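Local structure of phosphocarrier protein (Mycoplasma capricolum, 1PCH) at residues S4-D9 and G57-I62; I32-N37 and M47-M52. The protein carries phosphoryl groups on an active-site histidine as the general, non-sugar-specific component of the phosphoenolpyruvate-dependent sugar phosphotransferase system. All coordinates share one frame; numbering follows the deposited sequence. Where two conformers were deposited one is given.

How the interactions relate
From the N terminus the chain enters the antiparallel sheet as edge strand 2-6, passes through the active-site loop and helix 15-25, and returns to the sheet as strand 31-36. After strand 39-42 comes helix 46-52, whose packing on strand 31-36 is interaction 2, closing a short loop with nine residues between the segments. Only then does strand 59-65 insert between strands 2-6 and 31-36; its pairing with strand 2-6 is interaction 1, a much longer closure that encloses interaction 2 entirely. The two meet at the shared sheet: Thr61 O lies 2.8 Å from Ile35 N, a probable hydrogen bond, and Ile62 CD1 packs on Ile34 CB. Interaction 1 pairs strands within the sheet; interaction 2 lays a helix against it.

Interaction 1 of 2, residues S4-D9 and G57-I62; sequences SAIITD and GTEITI
Ile6 and Glu59 meet across the antiparallel pairing of edge strand 2-6 with strand 59-65 in the open-faced beta sandwich of HPr. Their side chains share one sheet face with Ser4 and Thr61, and they cross obliquely: Ile6 CD1 reaches over the strand gap to Glu59 CB at 3.3 Å and also touches CG. Glu59 CG stands anti to its backbone N (chi1 -174°), and its aliphatic part offers the surface that the isoleucine tip lies against.

Ala5 and Ile60 occupy the other face, which helix 69-82 covers at Ile60 through Met80. They form a hydrogen-bonded antiparallel pair, Ala5 N to Ile60 O and Ile60 N to Ala5 O. Just past the strand, Ile7 sends its side chain toward Ile60 and lies roughly perpendicular to it, CG1 4.0 Å from Ile60 CG2. Ile7 N bonds to Thr58 O and Gly57 N to Ile7 O, extending the hydrogen bonding past the strand ends towards the active-site loop, where Asp9 OD2 is hydrogen-bonded to His14 NE2. At the far end two hydroxyls, each anti to its own carbonyl carbon, turn towards one another, and Ser4 OG hydrogen-bonds Thr61 OG1 at 2.9 Å.

Interaction 2 of 2, residues I32-N37 and M47-M52; sequences ITIIAN and MNVMAM. With SO4 (sulfate ion), chain B.
Met52 reaches from helix 46-52 onto Ile34 and Ala36 of strand 31-36, joining the short helix of the HPr fold to one face of its sheet. The two axes run almost parallel, 6° apart, and approach no closer than 10.1 Å, so side chains bridge the gap and no hydrogen bond crosses it.

The tight part is the thioether. The side chains of Met52 and Ile34 run antiparallel alongside one another, with SD 3.7 Å from Ile34 CG2. A bend at chi3 (78°) turns the terminal methyl to the strand backbone, where CE lies 3.5 Å from Ile34 O; the same methyl also meets Ala36 CB at 4.1 Å. One turn earlier, Val49 lies roughly perpendicular to Ile34, and their CG2 methyls touch at 4.1 Å. Ile34 CG2, set between its own backbone N and carbonyl carbon, is the methyl on which both helix residues converge, all three residues being buried.

The start of the helix is different. Met47 is exposed and its side chain lies far from the strand segment, while its backbone N donates to O3 of a sulfate ion at 3.2 Å. Ile46 N binds the same ion, which probably came from the crystallisation liquor; the anion thus sits at the helix N terminus, where the helix dipole would probably help to hold it.

Val49 also packs on Ala18 of helix 15-25 and on Leu13, while Ile34 meets Ile62 of the adjacent strand 59-65 and Met52 touches Lys39 of the outermost strand 39-42.

Interaction 1 of 2, residues S4-D9 and G57-I62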
ATOM      1  N   SER A   4      -8.017   3.334   4.464  1.00 21.48           N
ATOM      2  CA  SER A   4      -8.385   1.984   4.056  1.00 18.20           C
ATOM      3  C   SER A   4      -8.981   2.097   2.694  1.00 16.77           C
ATOM      4  O   SER A   4      -9.491   3.158   2.283  1.00 19.64           O
ATOM      5  CB  SER A   4      -9.360   1.369   5.051  1.00 21.21           C
ATOM      6  OG  SER A   4      -8.848   1.310   6.340  1.00 32.52           O
ATOM      7  N   ALA A   5      -8.877   1.037   1.897  1.00 17.13           N
ATOM      8  CA  ALA A   5      -9.469   1.134   0.554  1.00 17.25           C
ATOM      9  C   ALA A   5      -9.737  -0.293   0.084  1.00 15.64           C
ATOM     10  O   ALA A   5      -9.130  -1.244   0.591  1.00 18.61           O
ATOM     11  CB  ALA A   5      -8.626   1.884  -0.412  1.00 22.63           C
ATOM     12  N   ILE A   6     -10.551  -0.435  -0.913  1.00 17.81           N
ATOM     13  CA  ILE A   6     -10.761  -1.820  -1.422  1.00 18.46           C
ATOM     14  C   ILE A   6      -9.930  -1.918  -2.706  1.00 17.25           C
ATOM     15  O   ILE A   6     -10.001  -1.028  -3.524  1.00 19.46           O
ATOM     16  CB  ILE A   6     -12.242  -1.999  -1.782  1.00 23.32           C
ATOM     17  CG1 ILE A   6     -13.171  -1.916  -0.558  1.00 24.38           C
ATOM     18  CG2 ILE A   6     -12.480  -3.251  -2.588  1.00 19.08           C
ATOM     19  CD1 ILE A   6     -12.756  -2.768   0.589  1.00 27.25           C
ATOM     20  N   ILE A   7      -9.194  -2.978  -2.850  1.00 15.24           N
ATOM     21  CA  ILE A   7      -8.401  -3.232  -4.041  1.00 16.97           C
ATOM     22  C   ILE A   7      -9.342  -3.602  -5.194  1.00 16.36           C
ATOM     23  O   ILE A   7     -10.051  -4.566  -5.099  1.00 17.74           O
ATOM     24  CB  ILE A   7      -7.457  -4.442  -3.812  1.00 17.86           C
ATOM     25  CG1 ILE A   7      -6.482  -4.224  -2.684  1.00 18.21           C
ATOM     26  CG2 ILE A   7      -6.839  -4.816  -5.145  1.00 21.08           C
ATOM     27  CD1 ILE A   7      -5.554  -3.018  -2.929  1.00 23.81           C
ATOM     28  N   THR A   8      -9.347  -2.783  -6.241  1.00 20.38           N
ATOM     29  CA  THR A   8     -10.263  -3.108  -7.335  1.00 25.71           C
ATOM     30  C   THR A   8      -9.567  -3.671  -8.535  1.00 29.32           C
ATOM     31  O   THR A   8     -10.245  -4.057  -9.501  1.00 29.16           O
ATOM     32  CB  THR A   8     -11.098  -1.888  -7.719  1.00 27.48           C
ATOM     33  OG1 THR A   8     -10.260  -0.729  -7.756  1.00 27.51           O
ATOM     34  CG2 THR A   8     -12.129  -1.661  -6.602  1.00 28.72           C
ATOM     35  N   ASP A   9      -8.231  -3.704  -8.473  1.00 28.84           N
ATOM     36  CA  ASP A   9      -7.469  -4.263  -9.588  1.00 24.69           C
ATOM     37  C   ASP A   9      -7.878  -5.776  -9.699  1.00 20.86           C
ATOM     38  O   ASP A   9      -7.978  -6.377  -8.672  1.00 16.71           O
ATOM     39  CB  ASP A   9      -5.988  -4.197  -9.288  1.00 23.37           C
ATOM     40  CG  ASP A   9      -5.132  -4.681 -10.445  1.00 26.35           C
ATOM     41  OD1 ASP A   9      -5.432  -5.737 -11.013  1.00 31.03           O
ATOM     42  OD2 ASP A   9      -4.129  -3.988 -10.753  1.00 29.47           O
ATOM     43  N   GLY A  57     -10.918  -7.220  -4.156  1.00 21.42           N
ATOM     44  CA  GLY A  57     -11.997  -7.120  -3.209  1.00 19.45           C
ATOM     45  C   GLY A  57     -11.562  -7.014  -1.792  1.00 20.49           C
ATOM     46  O   GLY A  57     -12.285  -6.739  -0.843  1.00 19.33           O
ATOM     47  N   THR A  58     -10.217  -7.223  -1.627  1.00 18.07           N
ATOM     48  CA  THR A  58      -9.671  -7.161  -0.303  1.00 18.75           C
ATOM     49  C   THR A  58      -9.629  -5.720   0.188  1.00 18.17           C
ATOM     50  O   THR A  58      -9.273  -4.812  -0.546  1.00 21.61           O
ATOM     51  CB  THR A  58      -8.240  -7.750  -0.244  1.00 20.40           C
ATOM     52  OG1 THR A  58      -8.296  -9.107  -0.730  1.00 25.86           O
ATOM     53  CG2 THR A  58      -7.701  -7.801   1.163  1.00 24.45           C
ATOM     54  N   GLU A  59     -10.026  -5.528   1.421  1.00 20.99           N
ATOM     55  CA  GLU A  59      -9.965  -4.224   2.032  1.00 23.59           C
ATOM     56  C   GLU A  59      -8.596  -4.170   2.782  1.00 25.59           C
ATOM     57  O   GLU A  59      -8.282  -4.984   3.615  1.00 23.56           O
ATOM     58  CB  GLU A  59     -11.050  -3.992   3.082  1.00 27.16           C
ATOM     59  CG  GLU A  59     -11.029  -2.535   3.578  1.00 33.35           C
ATOM     60  CD  GLU A  59     -12.140  -2.287   4.600  1.00 41.69           C
ATOM     61  OE1 GLU A  59     -11.989  -2.756   5.737  1.00 43.88           O
ATOM     62  OE2 GLU A  59     -13.138  -1.615   4.235  1.00 46.87           O
ATOM     63  N   ILE A  60      -7.843  -3.161   2.350  1.00 21.02           N
ATOM     64  CA  ILE A  60      -6.534  -2.985   2.960  1.00 18.49           C
ATOM     65  C   ILE A  60      -6.552  -1.680   3.755  1.00 18.42           C
ATOM     66  O   ILE A  60      -7.338  -0.782   3.501  1.00 20.87           O
ATOM     67  CB  ILE A  60      -5.457  -2.923   1.893  1.00 15.97           C
ATOM     68  CG1 ILE A  60      -5.638  -1.754   0.894  1.00 20.55           C
ATOM     69  CG2 ILE A  60      -5.361  -4.252   1.162  1.00 19.99           C
ATOM     70  CD1 ILE A  60      -4.368  -1.021   0.573  1.00 26.88           C
ATOM     71  N   THR A  61      -5.604  -1.641   4.683  1.00 15.40           N
ATOM     72  CA  THR A  61      -5.410  -0.470   5.498  1.00 16.81           C
ATOM     73  C   THR A  61      -3.909  -0.136   5.451  1.00 17.84           C
ATOM     74  O   THR A  61      -3.117  -1.058   5.501  1.00 13.98           O
ATOM     75  CB  THR A  61      -5.805  -0.740   6.967  1.00 19.41           C
ATOM     76  OG1 THR A  61      -7.232  -0.997   6.965  1.00 23.32           O
ATOM     77  CG2 THR A  61      -5.628   0.561   7.742  1.00 18.82           C
ATOM     78  N   ILE A  62      -3.635   1.119   5.195  1.00 18.51           N
ATOM     79  CA  ILE A  62      -2.269   1.592   5.193  1.00 18.39           C
ATOM     80  C   ILE A  62      -2.101   2.531   6.413  1.00 19.12           C
ATOM     81  O   ILE A  62      -2.927   3.429   6.631  1.00 19.37           O
ATOM     82  CB  ILE A  62      -1.878   2.342   3.928  1.00 16.19           C
ATOM     83  CG1 ILE A  62      -2.077   1.571   2.654  1.00 20.75           C
ATOM     84  CG2 ILE A  62      -0.450   2.868   4.043  1.00 20.71           C
ATOM     85  CD1 ILE A  62      -1.158   0.403   2.481  1.00 25.95           C
TER

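Interaction 2 of 2, residues I32-N37 and M47-M52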
ATOM      1  N   ILE A  32       5.710   2.443   7.314  1.00 18.60           N
ATOM      2  CA  ILE A  32       4.518   2.307   6.521  1.00 12.92           C
ATOM      3  C   ILE A  32       4.146   0.839   6.353  1.00 15.10           C
ATOM      4  O   ILE A  32       4.777   0.015   5.744  1.00 17.48           O
ATOM      5  CB  ILE A  32       4.624   3.007   5.175  1.00 14.45           C
ATOM      6  CG1 ILE A  32       5.046   4.475   5.297  1.00 18.66           C
ATOM      7  CG2 ILE A  32       3.305   2.892   4.429  1.00 23.77           C
ATOM      8  CD1 ILE A  32       5.532   5.050   3.967  1.00 24.90           C
ATOM      9  N   THR A  33       3.036   0.532   7.074  1.00 15.42           N
ATOM     10  CA  THR A  33       2.556  -0.832   7.095  1.00 18.56           C
ATOM     11  C   THR A  33       1.271  -0.970   6.295  1.00 14.81           C
ATOM     12  O   THR A  33       0.441  -0.071   6.182  1.00 17.87           O
ATOM     13  CB  THR A  33       2.345  -1.258   8.563  1.00 25.90           C
ATOM     14  OG1 THR A  33       3.598  -1.052   9.224  1.00 31.32           O
ATOM     15  CG2 THR A  33       1.996  -2.733   8.660  1.00 27.90           C
ATOM     16  N   ILE A  34       1.143  -2.120   5.702  1.00 14.33           N
ATOM     17  CA  ILE A  34      -0.055  -2.479   4.922  1.00 13.30           C
ATOM     18  C   ILE A  34      -0.660  -3.691   5.655  1.00 17.21           C
ATOM     19  O   ILE A  34       0.068  -4.571   6.103  1.00 18.33           O
ATOM     20  CB  ILE A  34       0.218  -2.770   3.496  1.00 19.10           C
ATOM     21  CG1 ILE A  34      -1.038  -3.197   2.684  1.00 21.83           C
ATOM     22  CG2 ILE A  34       1.321  -3.801   3.316  1.00 18.56           C
ATOM     23  CD1 ILE A  34      -0.755  -3.156   1.182  1.00 29.43           C
ATOM     24  N   ILE A  35      -1.950  -3.585   5.905  1.00 20.03           N
ATOM     25  CA  ILE A  35      -2.705  -4.594   6.635  1.00 20.38           C
ATOM     26  C   ILE A  35      -3.821  -5.109   5.706  1.00 17.50           C
ATOM     27  O   ILE A  35      -4.453  -4.301   5.018  1.00 17.36           O
ATOM     28  CB  ILE A  35      -3.407  -3.929   7.865  1.00 25.98           C
ATOM     29  CG1 ILE A  35      -2.416  -3.319   8.842  1.00 25.41           C
ATOM     30  CG2 ILE A  35      -4.354  -4.882   8.519  1.00 23.39           C
ATOM     31  CD1 ILE A  35      -2.981  -2.254   9.743  1.00 40.02           C
ATOM     32  N   ALA A  36      -3.954  -6.401   5.671  1.00 17.71           N
ATOM     33  CA  ALA A  36      -4.900  -7.151   4.901  1.00 17.72           C
ATOM     34  C   ALA A  36      -5.203  -8.503   5.596  1.00 21.14           C
ATOM     35  O   ALA A  36      -4.325  -9.289   5.891  1.00 20.28           O
ATOM     36  CB  ALA A  36      -4.476  -7.364   3.489  1.00 19.35           C
ATOM     37  N   ASN A  37      -6.504  -8.720   5.847  1.00 22.82           N
ATOM     38  CA  ASN A  37      -6.906  -9.977   6.495  1.00 25.14           C
ATOM     39  C   ASN A  37      -6.147 -10.065   7.811  1.00 22.69           C
ATOM     40  O   ASN A  37      -6.161  -9.107   8.592  1.00 25.66           O
ATOM     41  CB  ASN A  37      -6.687 -11.176   5.604  1.00 32.48           C
ATOM     42  CG  ASN A  37      -7.044 -10.980   4.154  1.00 35.11           C
ATOM     43  OD1 ASN A  37      -6.223 -11.174   3.235  1.00 42.28           O
ATOM     44  ND2 ASN A  37      -8.278 -10.587   3.881  1.00 33.52           N
ATOM     45  N   MET A  47       8.875  -7.740  -1.561  1.00 19.26           N
ATOM     46  CA  MET A  47       8.653  -9.123  -1.197  1.00 16.46           C
ATOM     47  C   MET A  47       7.583  -9.291  -0.170  1.00 17.03           C
ATOM     48  O   MET A  47       6.651 -10.150  -0.329  1.00 16.52           O
ATOM     49  CB  MET A  47       9.976  -9.760  -0.723  1.00 21.96           C
ATOM     50  CG  MET A  47       9.733 -11.088  -0.038  1.00 24.29           C
ATOM     51  SD  MET A  47      11.212 -11.948   0.526  1.00 69.12           S
ATOM     52  CE  MET A  47      10.569 -13.621   0.685  1.00 53.94           C
ATOM     53  N   ASN A  48       7.580  -8.494   0.874  1.00 17.00           N
ATOM     54  CA  ASN A  48       6.588  -8.537   1.918  1.00 19.23           C
ATOM     55  C   ASN A  48       5.168  -8.329   1.349  1.00 15.01           C
ATOM     56  O   ASN A  48       4.245  -9.031   1.702  1.00 23.83           O
ATOM     57  CB  ASN A  48       6.784  -7.367   2.894  1.00 25.67           C
ATOM     58  CG  ASN A  48       7.570  -7.653   4.113  1.00 33.03           C
ATOM     59  OD1 ASN A  48       7.247  -7.103   5.191  1.00 41.60           O
ATOM     60  ND2 ASN A  48       8.595  -8.483   4.010  1.00 36.26           N
ATOM     61  N   VAL A  49       5.076  -7.344   0.489  1.00 16.48           N
ATOM     62  CA  VAL A  49       3.792  -6.982  -0.106  1.00 19.35           C
ATOM     63  C   VAL A  49       3.314  -8.048  -1.048  1.00 18.71           C
ATOM     64  O   VAL A  49       2.130  -8.461  -1.025  1.00 20.84           O
ATOM     65  CB  VAL A  49       3.860  -5.598  -0.732  1.00 20.16           C
ATOM     66  CG1 VAL A  49       2.806  -5.324  -1.732  1.00 28.54           C
ATOM     67  CG2 VAL A  49       4.087  -4.546   0.324  1.00 23.13           C
ATOM     68  N   MET A  50       4.182  -8.623  -1.850  1.00 13.28           N
ATOM     69  CA  MET A  50       3.777  -9.709  -2.719  1.00 15.23           C
ATOM     70  C   MET A  50       3.372 -10.966  -1.941  1.00 17.26           C
ATOM     71  O   MET A  50       2.455 -11.668  -2.367  1.00 17.81           O
ATOM     72  CB  MET A  50       4.897  -9.997  -3.700  1.00 18.97           C
ATOM     73  CG  MET A  50       5.170  -8.792  -4.609  0.60 18.23           C
ATOM     74  SD  MET A  50       3.914  -8.514  -5.806  0.60 23.81           S
ATOM     75  CE  MET A  50       4.500  -9.457  -7.203  0.60 37.57           C
ATOM     76  N   ALA A  51       4.062 -11.267  -0.872  1.00 19.10           N
ATOM     77  CA  ALA A  51       3.850 -12.435  -0.029  1.00 17.06           C
ATOM     78  C   ALA A  51       2.472 -12.393   0.625  1.00 21.44           C
ATOM     79  O   ALA A  51       1.965 -13.403   1.072  1.00 20.18           O
ATOM     80  CB  ALA A  51       4.926 -12.568   1.018  1.00 17.50           C
ATOM     81  N   MET A  52       1.949 -11.176   0.733  1.00 21.02           N
ATOM     82  CA  MET A  52       0.618 -10.970   1.305  1.00 18.58           C
ATOM     83  C   MET A  52      -0.452 -11.481   0.349  1.00 19.65           C
ATOM     84  O   MET A  52      -1.537 -11.812   0.796  1.00 23.94           O
ATOM     85  CB  MET A  52       0.414  -9.480   1.618  1.00 19.40           C
ATOM     86  CG  MET A  52       1.241  -9.098   2.839  1.00 22.37           C
ATOM     87  SD  MET A  52       1.061  -7.468   3.385  1.00 25.32           S
ATOM     88  CE  MET A  52      -0.496  -7.488   4.280  1.00 23.32           C
TER
HETATM   89  S   SO4 B  90      12.654  -5.641  -0.944  1.00 49.13           S
HETATM   90  O1  SO4 B  90      13.966  -5.818  -1.683  1.00 50.54           O
HETATM   91  O2  SO4 B  90      11.881  -4.543  -1.631  1.00 47.75           O
HETATM   92  O3  SO4 B  90      11.916  -6.911  -0.918  1.00 47.67           O
HETATM   93  O4  SO4 B  90      12.977  -5.173   0.451  1.00 49.94           O